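Beta-glucoside kinase (PDB 4HTL) catalyses the ATP-dependent phosphorylation of cellobiose to cellobiose-6'-phosphate and may also act as a transcriptional regulator of the cellobiose-PTS operon. Local coordinates at residues A[47-51]-A[92-97]; A[67-71]-A[102-106]; A[238-244]-A[268-274]. All blocks are in the same frame, centred on the assembly; numbering follows the deposited sequence.

Contact 1 (A[47-51]-A[92-97]); sequences MKVFL and WLEAET
A very short salt bridge, Lys48 NZ to Glu96 OE1 at 2.5 Å, ties the exposed side of two helices together. Lys48 starts sideways, and chi3 and chi4, both p, curl its amine round to the carboxylate; on the way CG passes 3.9 Å from Trp92 CH2. The segments 47-51 and 92-97 run in roughly the same direction, their axes 12.0 Å apart and crossing at -41°, with Lys48 level with Glu96 (CA-CA 8.4 Å) and Leu51 level with Thr97 (8.5 Å). Behind the salt bridge the packing is apolar: Leu51 (mt) brings CD1 to 3.8 Å from Thr97 CG2 and 4.3 Å from Leu93 CD2, and selenomethionine Met47 sets SE 4.4 Å from Leu93 CD2. Thr97, chi1 p, turns OG1 back to Leu93 O (2.5 Å) as its helix ends. Met47 rests on Phe9 and Ile11, while Leu51, Leu93 and Thr97 share Ile60 beneath. Two helices packed side by side on one face of a central mixed sheet are typical of the ribonuclease H-like, actin-type ATPase fold.

Contact 2 (A[67-71]-A[102-106]); sequences YVNPK and AIEND
This contact sits at a strand-to-helix junction in the N-terminal half of the ROK sugar kinase, where Glu104-Asn105-Asp106 carries edge strand 101-105 of the main sheet into helix 106-117. Strand 67-68, from a small antiparallel sheet, and the turn at 69-71 lie over strand 101-105. The segments 67-71 and 102-106 run in opposite senses, Val68 level with Asn105 (CA-CA 5.9 Å) and Pro70 with Glu104 (5.3 Å), but they belong to different sheets and share no direct hydrogen bond. Val68 (chi1 t) points at the strand and presses CG1 to 3.5 Å from CG2 of Ile103, also t. Pro70 CA makes a CA-H...O contact with Ile103 O at 3.5 Å, and its CB sits 3.9 Å from Glu104 OE1. A water lies 2.7 Å from both Val68 O and Glu104 OE2. That carboxylate curls back, chi2 p, so that OE2 accepts from Asn105 N (2.8 Å), while OE1 forms a salt bridge with Arg147. Asn69 OD1 takes Lys71 N at 2.9 Å, an Asx turn that bends the loop at Pro70. Asn105 is the N-cap: its OD1 accepts from Asn108 N, and its ND2 holds Gly66 O. Strand 101-105 hydrogen-bonds to strand 59-64 on its inner side. The Glu104-Asn105-Asp106 junction belongs to the actin-type ATPase half of ROK kinases, and this end of the sheet probably borders the sugar-binding cleft.

Contact 3 (A[238-244]-A[268-274]); sequences PTHIFIG and DTIIETA
Pro238 and Thr239 lead into the first strand beside Asp268 and Thr269. One water bridges Pro238 O (2.9 Å) and Thr269 OG1 (2.8 Å), itself hydrogen-bonded to Leu266 O; another bridges Thr239 O and Asp268 O, 2.7 Å from each. Thr239 O also accepts from Ile270 N at 2.9 Å, opening the parallel ladder. His240 pairs with Ile270, whose CB sits over the imidazole face, 4.1 Å from its centroid in a CH-pi contact; His240 ND1 shares a 2.8 Å hydrogen bond with Thr239 OG1. Ile241 N donates to Ile270 O (2.8 Å), and Ile241 O receives a weak bond from Glu272 N (3.3 Å). Ile241 CB, on the face toward Leu229 and Ile233, is 4.2 Å from Ile271 CG2. These strands, 240-244 and 270-273, with axes 4.6 Å apart and crossing at -26°, are the two parallel arms of a beta-alpha-beta unit joined through helix 253-261, completing one side of the C-terminal half's mixed sheet. On the His240 face, Phe242 turns its ring edge to Glu272, CD1 to CG 3.6 Å; the Glu272 carboxylate goes on to Lys119. Ile243 N donates to Glu272 O (2.8 Å), while Ile243 O accepts from Ala274 N (2.9 Å), and the Ile243 side chain meets Phe253 and Leu257 of helix 253-261. At Gly244, CA lies 4.1 Å from Ala274 CB, and an ideal CB would come within 3.2 Å of that methyl.

Contacts 1 and 2 belong to the N-terminal half and contact 3 to the C-terminal half; both halves carry a five-stranded sheet of order 3-2-1-4-5. Helix 89-97 of contact 1 runs on into strand 101-105 of contact 2, so these two are neighbours, centres about 17 Å apart and nearest atoms about 6 Å. Contact 3 lies about 24 Å from contact 2 and 37 Å from contact 1, centre to centre. The ATP site, inferred by similarity, flanks the first pair: Met47 is about 4 Å from Phe9 and Ile103 about 6 Å from Ile11, side chain to side chain. Contacts 2 and 3 both reach the dimer interface, Tyr67 touching Arg267 and Asp268 bridging to Arg152, each partner on the second subunit.

Contact 1 (A[47-51]-A[92-97])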
loop_
_atom_site.group_PDB
_atom_site.type_symbol
_atom_site.label_atom_id
_atom_site.label_comp_id
_atom_site.label_asym_id
_atom_site.label_seq_id
_atom_site.Cartn_x
_atom_site.Cartn_y
_atom_site.Cartn_z
HETATM N N MSE A 47 -5.671 24.219 24.506
HETATM C CA MSE A 47 -7.049 23.872 24.157
HETATM C C MSE A 47 -8.072 24.451 25.126
HETATM O O MSE A 47 -9.090 25.043 24.703
HETATM C CB MSE A 47 -7.222 22.352 24.088
HETATM C CG MSE A 47 -6.555 21.759 22.899
HETATM SE SE MSE A 47 -6.592 19.835 22.903
HETATM C CE MSE A 47 -6.097 19.557 21.091
ATOM N N LYS A 48 -7.819 24.256 26.423
ATOM C CA LYS A 48 -8.710 24.763 27.459
ATOM C C LYS A 48 -8.895 26.268 27.344
ATOM O O LYS A 48 -10.025 26.787 27.452
ATOM C CB LYS A 48 -8.178 24.411 28.864
ATOM C CG LYS A 48 -8.658 23.082 29.353
ATOM C CD LYS A 48 -8.213 22.825 30.787
ATOM C CE LYS A 48 -9.183 23.416 31.788
ATOM N NZ LYS A 48 -10.507 22.724 31.760
ATOM N N VAL A 49 -7.791 26.969 27.106
ATOM C CA VAL A 49 -7.817 28.446 27.002
ATOM C C VAL A 49 -8.625 28.868 25.763
ATOM O O VAL A 49 -9.498 29.739 25.858
ATOM C CB VAL A 49 -6.378 29.039 26.994
ATOM C CG1 VAL A 49 -6.369 30.517 26.573
ATOM C CG2 VAL A 49 -5.717 28.853 28.362
ATOM N N PHE A 50 -8.394 28.212 24.627
ATOM C CA PHE A 50 -9.141 28.542 23.393
ATOM C C PHE A 50 -10.642 28.310 23.555
ATOM O O PHE A 50 -11.440 29.129 23.111
ATOM C CB PHE A 50 -8.621 27.725 22.211
ATOM C CG PHE A 50 -9.195 28.113 20.855
ATOM C CD1 PHE A 50 -8.763 29.241 20.188
ATOM C CD2 PHE A 50 -10.161 27.327 20.246
ATOM C CE1 PHE A 50 -9.282 29.578 18.932
ATOM C CE2 PHE A 50 -10.691 27.664 19.001
ATOM C CZ PHE A 50 -10.254 28.793 18.350
ATOM N N LEU A 51 -11.023 27.212 24.217
ATOM C CA LEU A 51 -12.447 26.881 24.418
ATOM C C LEU A 51 -13.174 27.895 25.320
ATOM O O LEU A 51 -14.300 28.295 25.020
ATOM C CB LEU A 51 -12.592 25.454 24.956
ATOM C CG LEU A 51 -12.213 24.340 23.961
ATOM C CD1 LEU A 51 -12.025 22.993 24.664
ATOM C CD2 LEU A 51 -13.248 24.258 22.823
ATOM N N TRP A 92 -11.537 12.873 27.288
ATOM C CA TRP A 92 -11.044 13.992 28.084
ATOM C C TRP A 92 -11.772 15.257 27.729
ATOM O O TRP A 92 -12.279 15.952 28.612
ATOM C CB TRP A 92 -9.535 14.169 27.889
ATOM C CG TRP A 92 -8.928 15.202 28.804
ATOM C CD1 TRP A 92 -8.487 15.023 30.108
ATOM C CD2 TRP A 92 -8.661 16.621 28.503
ATOM N NE1 TRP A 92 -7.984 16.203 30.628
ATOM C CE2 TRP A 92 -8.054 17.195 29.710
ATOM C CE3 TRP A 92 -8.839 17.429 27.393
ATOM C CZ2 TRP A 92 -7.667 18.536 29.778
ATOM C CZ3 TRP A 92 -8.445 18.773 27.471
ATOM C CH2 TRP A 92 -7.875 19.314 28.640
ATOM N N LEU A 93 -11.846 15.551 26.430
ATOM C CA LEU A 93 -12.488 16.769 25.942
ATOM C C LEU A 93 -14.006 16.755 26.202
ATOM O O LEU A 93 -14.591 17.797 26.517
ATOM C CB LEU A 93 -12.173 16.985 24.450
ATOM C CG LEU A 93 -10.768 17.501 24.079
ATOM C CD1 LEU A 93 -10.467 17.347 22.576
ATOM C CD2 LEU A 93 -10.629 18.952 24.515
ATOM N N GLU A 94 -14.631 15.582 26.081
ATOM C CA GLU A 94 -16.058 15.430 26.389
ATOM C C GLU A 94 -16.325 15.728 27.865
ATOM O O GLU A 94 -17.300 16.414 28.199
ATOM C CB GLU A 94 -16.550 14.017 26.067
ATOM C CG GLU A 94 -16.685 13.717 24.593
ATOM C CD GLU A 94 -16.937 12.252 24.315
ATOM O OE1 GLU A 94 -16.555 11.395 25.145
ATOM O OE2 GLU A 94 -17.500 11.969 23.240
ATOM N N ALA A 95 -15.456 15.219 28.740
ATOM C CA ALA A 95 -15.604 15.411 30.179
ATOM C C ALA A 95 -15.358 16.882 30.537
ATOM O O ALA A 95 -16.035 17.436 31.381
ATOM C CB ALA A 95 -14.645 14.509 30.958
ATOM N N GLU A 96 -14.364 17.498 29.903
ATOM C CA GLU A 96 -14.034 18.887 30.173
ATOM C C GLU A 96 -15.099 19.879 29.710
ATOM O O GLU A 96 -15.217 20.939 30.311
ATOM C CB GLU A 96 -12.701 19.258 29.521
ATOM C CG GLU A 96 -11.488 18.610 30.163
ATOM C CD GLU A 96 -11.200 19.132 31.550
ATOM O OE1 GLU A 96 -11.280 20.365 31.762
ATOM O OE2 GLU A 96 -10.888 18.300 32.430
ATOM N N THR A 97 -15.863 19.533 28.667
ATOM C CA THR A 97 -16.731 20.480 27.967
ATOM C C THR A 97 -18.220 20.110 27.814
ATOM O O THR A 97 -19.052 20.990 27.639
ATOM C CB THR A 97 -16.188 20.706 26.535
ATOM O OG1 THR A 97 -16.302 19.493 25.764
ATOM C CG2 THR A 97 -14.725 21.140 26.585
#

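Contact 2 (A[67-71]-A[102-106])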
loop_
_atom_site.group_PDB
_atom_site.type_symbol
_atom_site.label_atom_id
_atom_site.label_comp_id
_atom_site.label_asym_id
_atom_site.label_seq_id
_atom_site.Cartn_x
_atom_site.Cartn_y
_atom_site.Cartn_z
ATOM N N TYR A 67 -1.535 7.438 16.249
ATOM C CA TYR A 67 -2.509 6.442 15.883
ATOM C C TYR A 67 -3.715 6.657 16.763
ATOM O O TYR A 67 -3.602 6.654 18.013
ATOM C CB TYR A 67 -1.904 5.033 16.060
ATOM C CG TYR A 67 -0.581 4.815 15.344
ATOM C CD1 TYR A 67 -0.349 5.336 14.074
ATOM C CD2 TYR A 67 0.403 4.002 15.899
ATOM C CE1 TYR A 67 0.857 5.114 13.427
ATOM C CE2 TYR A 67 1.608 3.793 15.274
ATOM C CZ TYR A 67 1.820 4.322 14.023
ATOM O OH TYR A 67 3.019 4.118 13.374
ATOM N N VAL A 68 -4.845 6.919 16.123
ATOM C CA VAL A 68 -6.080 7.285 16.796
ATOM C C VAL A 68 -7.210 6.395 16.328
ATOM O O VAL A 68 -7.427 6.284 15.113
ATOM C CB VAL A 68 -6.489 8.748 16.421
ATOM C CG1 VAL A 68 -7.855 9.086 17.001
ATOM C CG2 VAL A 68 -5.443 9.744 16.878
ATOM N N ASN A 69 -7.925 5.778 17.264
ATOM C CA ASN A 69 -9.165 5.099 16.961
ATOM C C ASN A 69 -10.205 6.197 16.783
ATOM O O ASN A 69 -10.544 6.901 17.725
ATOM C CB ASN A 69 -9.531 4.133 18.079
ATOM C CG ASN A 69 -10.833 3.405 17.831
ATOM O OD1 ASN A 69 -11.749 3.942 17.202
ATOM N ND2 ASN A 69 -10.929 2.167 18.335
ATOM N N PRO A 70 -10.682 6.374 15.556
ATOM C CA PRO A 70 -11.516 7.527 15.271
ATOM C C PRO A 70 -12.918 7.408 15.845
ATOM O O PRO A 70 -13.603 8.407 15.902
ATOM C CB PRO A 70 -11.549 7.548 13.759
ATOM C CG PRO A 70 -11.408 6.118 13.364
ATOM C CD PRO A 70 -10.514 5.499 14.389
ATOM N N LYS A 71 -13.367 6.207 16.232
ATOM C CA LYS A 71 -14.695 6.053 16.825
ATOM C C LYS A 71 -14.654 6.254 18.358
ATOM O O LYS A 71 -15.527 6.917 18.915
ATOM C CB LYS A 71 -15.317 4.680 16.475
ATOM C CG LYS A 71 -15.756 4.567 15.011
ATOM C CD LYS A 71 -16.630 3.345 14.721
ATOM C CE LYS A 71 -17.067 3.290 13.256
ATOM N NZ LYS A 71 -17.455 1.924 12.778
ATOM N N ALA A 102 -14.763 14.839 18.095
ATOM C CA ALA A 102 -14.223 13.872 17.165
ATOM C C ALA A 102 -12.710 14.074 17.050
ATOM O O ALA A 102 -12.170 15.181 17.222
ATOM C CB ALA A 102 -14.899 13.957 15.808
ATOM N N ILE A 103 -12.038 12.971 16.774
ATOM C CA ILE A 103 -10.599 12.977 16.616
ATOM C C ILE A 103 -10.176 12.031 15.478
ATOM O O ILE A 103 -10.763 10.944 15.292
ATOM C CB ILE A 103 -9.928 12.600 17.924
ATOM C CG1 ILE A 103 -8.414 12.704 17.794
ATOM C CG2 ILE A 103 -10.348 11.208 18.343
ATOM C CD1 ILE A 103 -7.737 12.818 19.126
ATOM N N GLU A 104 -9.160 12.458 14.712
ATOM C CA GLU A 104 -8.623 11.680 13.595
ATOM C C GLU A 104 -7.132 12.032 13.513
ATOM O O GLU A 104 -6.697 13.062 14.025
ATOM C CB GLU A 104 -9.373 12.009 12.290
ATOM C CG GLU A 104 -8.886 11.322 10.987
ATOM C CD GLU A 104 -8.839 9.823 11.029
ATOM O OE1 GLU A 104 -9.821 9.197 10.638
ATOM O OE2 GLU A 104 -7.787 9.267 11.437
ATOM N N ASN A 105 -6.340 11.168 12.906
ATOM C CA ASN A 105 -4.914 11.377 12.697
ATOM C C ASN A 105 -4.624 12.551 11.759
ATOM O O ASN A 105 -5.421 12.820 10.852
ATOM C CB ASN A 105 -4.339 10.057 12.168
ATOM C CG ASN A 105 -3.032 10.222 11.434
ATOM O OD1 ASN A 105 -3.022 10.441 10.220
ATOM N ND2 ASN A 105 -1.915 10.038 12.156
ATOM N N ASP A 106 -3.480 13.210 11.945
ATOM C CA ASP A 106 -3.155 14.436 11.218
ATOM C C ASP A 106 -3.032 14.276 9.699
ATOM O O ASP A 106 -3.535 15.112 8.942
ATOM C CB ASP A 106 -1.955 15.160 11.825
ATOM C CG ASP A 106 -0.686 14.362 11.807
ATOM O OD1 ASP A 106 -0.708 13.142 11.638
ATOM O OD2 ASP A 106 0.366 14.989 11.969
HETATM O O HOH W 1 -7.213 6.826 12.499
#

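Contact 3 (A[238-244]-A[268-274])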
loop_
_atom_site.group_PDB
_atom_site.type_symbol
_atom_site.label_atom_id
_atom_site.label_comp_id
_atom_site.label_asym_id
_atom_site.label_seq_id
_atom_site.Cartn_x
_atom_site.Cartn_y
_atom_site.Cartn_z
ATOM N N PRO A 238 -3.337 4.287 -7.382
ATOM C CA PRO A 238 -4.129 5.485 -7.346
ATOM C C PRO A 238 -4.264 6.146 -8.710
ATOM O O PRO A 238 -3.450 5.915 -9.571
ATOM C CB PRO A 238 -3.314 6.381 -6.443
ATOM C CG PRO A 238 -1.847 6.003 -6.775
ATOM C CD PRO A 238 -1.909 4.516 -7.028
ATOM N N THR A 239 -5.256 7.011 -8.899
ATOM C CA THR A 239 -5.277 7.874 -10.066
ATOM C C THR A 239 -4.382 9.116 -9.883
ATOM O O THR A 239 -3.806 9.625 -10.850
ATOM C CB THR A 239 -6.729 8.298 -10.388
ATOM O OG1 THR A 239 -7.282 9.058 -9.296
ATOM C CG2 THR A 239 -7.570 7.050 -10.735
ATOM N N HIS A 240 -4.256 9.553 -8.632
ATOM C CA HIS A 240 -3.595 10.818 -8.268
ATOM C C HIS A 240 -2.800 10.617 -6.994
ATOM O O HIS A 240 -3.253 9.923 -6.074
ATOM C CB HIS A 240 -4.594 11.941 -7.982
ATOM C CG HIS A 240 -5.378 12.383 -9.170
ATOM N ND1 HIS A 240 -6.287 11.581 -9.782
ATOM C CD2 HIS A 240 -5.393 13.585 -9.850
ATOM C CE1 HIS A 240 -6.845 12.246 -10.799
ATOM N NE2 HIS A 240 -6.288 13.473 -10.853
ATOM N N ILE A 241 -1.617 11.208 -6.942
ATOM C CA ILE A 241 -0.875 11.367 -5.695
ATOM C C ILE A 241 -0.628 12.843 -5.502
ATOM O O ILE A 241 0.034 13.497 -6.322
ATOM C CB ILE A 241 0.465 10.598 -5.685
ATOM C CG1 ILE A 241 0.210 9.081 -5.944
ATOM C CG2 ILE A 241 1.238 10.809 -4.359
ATOM C CD1 ILE A 241 1.476 8.254 -6.051
ATOM N N PHE A 242 -1.163 13.352 -4.411
ATOM C CA PHE A 242 -1.015 14.760 -4.061
ATOM C C PHE A 242 0.146 14.932 -3.112
ATOM O O PHE A 242 0.181 14.310 -2.029
ATOM C CB PHE A 242 -2.300 15.318 -3.459
ATOM C CG PHE A 242 -3.503 15.198 -4.381
ATOM C CD1 PHE A 242 -3.511 15.824 -5.602
ATOM C CD2 PHE A 242 -4.587 14.381 -4.060
ATOM C CE1 PHE A 242 -4.560 15.686 -6.478
ATOM C CE2 PHE A 242 -5.652 14.269 -4.919
ATOM C CZ PHE A 242 -5.639 14.896 -6.122
ATOM N N ILE A 243 1.086 15.799 -3.489
ATOM C CA ILE A 243 2.301 15.940 -2.711
ATOM C C ILE A 243 2.346 17.313 -2.068
ATOM O O ILE A 243 2.075 18.320 -2.725
ATOM C CB ILE A 243 3.577 15.721 -3.552
ATOM C CG1 ILE A 243 3.509 14.398 -4.382
ATOM C CG2 ILE A 243 4.801 15.728 -2.583
ATOM C CD1 ILE A 243 4.693 14.115 -5.333
ATOM N N GLY A 244 2.586 17.316 -0.745
ATOM C CA GLY A 244 2.608 18.518 0.038
ATOM C C GLY A 244 3.756 18.525 1.032
ATOM O O GLY A 244 4.651 17.685 0.977
ATOM N N ASP A 268 0.495 6.304 -15.815
ATOM C CA ASP A 268 -0.806 6.988 -15.810
ATOM C C ASP A 268 -1.151 7.824 -14.545
ATOM O O ASP A 268 -2.217 8.484 -14.490
ATOM C CB ASP A 268 -1.932 6.028 -16.154
ATOM C CG ASP A 268 -1.651 5.229 -17.423
ATOM O OD1 ASP A 268 -1.521 5.855 -18.508
ATOM O OD2 ASP A 268 -1.503 3.980 -17.304
ATOM N N THR A 269 -0.338 7.722 -13.511
ATOM C CA THR A 269 -0.608 8.410 -12.267
ATOM C C THR A 269 -0.359 9.876 -12.435
ATOM O O THR A 269 0.674 10.265 -12.988
ATOM C CB THR A 269 0.295 7.871 -11.158
ATOM O OG1 THR A 269 0.306 6.442 -11.194
ATOM C CG2 THR A 269 -0.142 8.348 -9.766
ATOM N N ILE A 270 -1.295 10.675 -11.940
ATOM C CA ILE A 270 -1.142 12.127 -11.914
ATOM C C ILE A 270 -0.523 12.534 -10.578
ATOM O O ILE A 270 -0.975 12.114 -9.543
ATOM C CB ILE A 270 -2.488 12.823 -12.110
ATOM C CG1 ILE A 270 -2.976 12.584 -13.554
ATOM C CG2 ILE A 270 -2.403 14.343 -11.824
ATOM C CD1 ILE A 270 -4.451 12.895 -13.730
ATOM N N ILE A 271 0.592 13.264 -10.652
ATOM C CA ILE A 271 1.211 13.878 -9.479
ATOM C C ILE A 271 1.036 15.385 -9.543
ATOM O O ILE A 271 1.302 16.005 -10.559
ATOM C CB ILE A 271 2.698 13.429 -9.198
ATOM C CG1 ILE A 271 3.654 13.862 -10.290
ATOM C CG2 ILE A 271 2.771 11.903 -8.973
ATOM C CD1 ILE A 271 5.154 13.672 -9.953
ATOM N N GLU A 272 0.626 15.971 -8.427
ATOM C CA GLU A 272 0.430 17.414 -8.337
ATOM C C GLU A 272 0.424 17.816 -6.875
ATOM O O GLU A 272 0.398 16.968 -5.991
ATOM C CB GLU A 272 -0.856 17.880 -9.062
ATOM C CG GLU A 272 -2.111 17.296 -8.551
ATOM C CD GLU A 272 -3.294 17.742 -9.419
ATOM O OE1 GLU A 272 -3.434 18.950 -9.604
ATOM O OE2 GLU A 272 -4.057 16.876 -9.920
ATOM N N THR A 273 0.510 19.112 -6.617
ATOM C CA THR A 273 0.531 19.565 -5.253
ATOM C C THR A 273 -0.800 19.418 -4.517
ATOM O O THR A 273 -1.872 19.523 -5.101
ATOM C CB THR A 273 0.981 21.029 -5.140
ATOM O OG1 THR A 273 0.131 21.859 -5.956
ATOM C CG2 THR A 273 2.491 21.162 -5.532
ATOM N N ALA A 274 -0.700 19.177 -3.220
ATOM C CA ALA A 274 -1.853 19.193 -2.312
ATOM C C ALA A 274 -2.321 20.642 -2.182
ATOM O O ALA A 274 -1.559 21.548 -2.407
ATOM C CB ALA A 274 -1.411 18.666 -0.931
HETATM O O HOH W 2 -1.358 4.256 -10.775
HETATM O O HOH W 3 -4.611 8.945 -13.359
#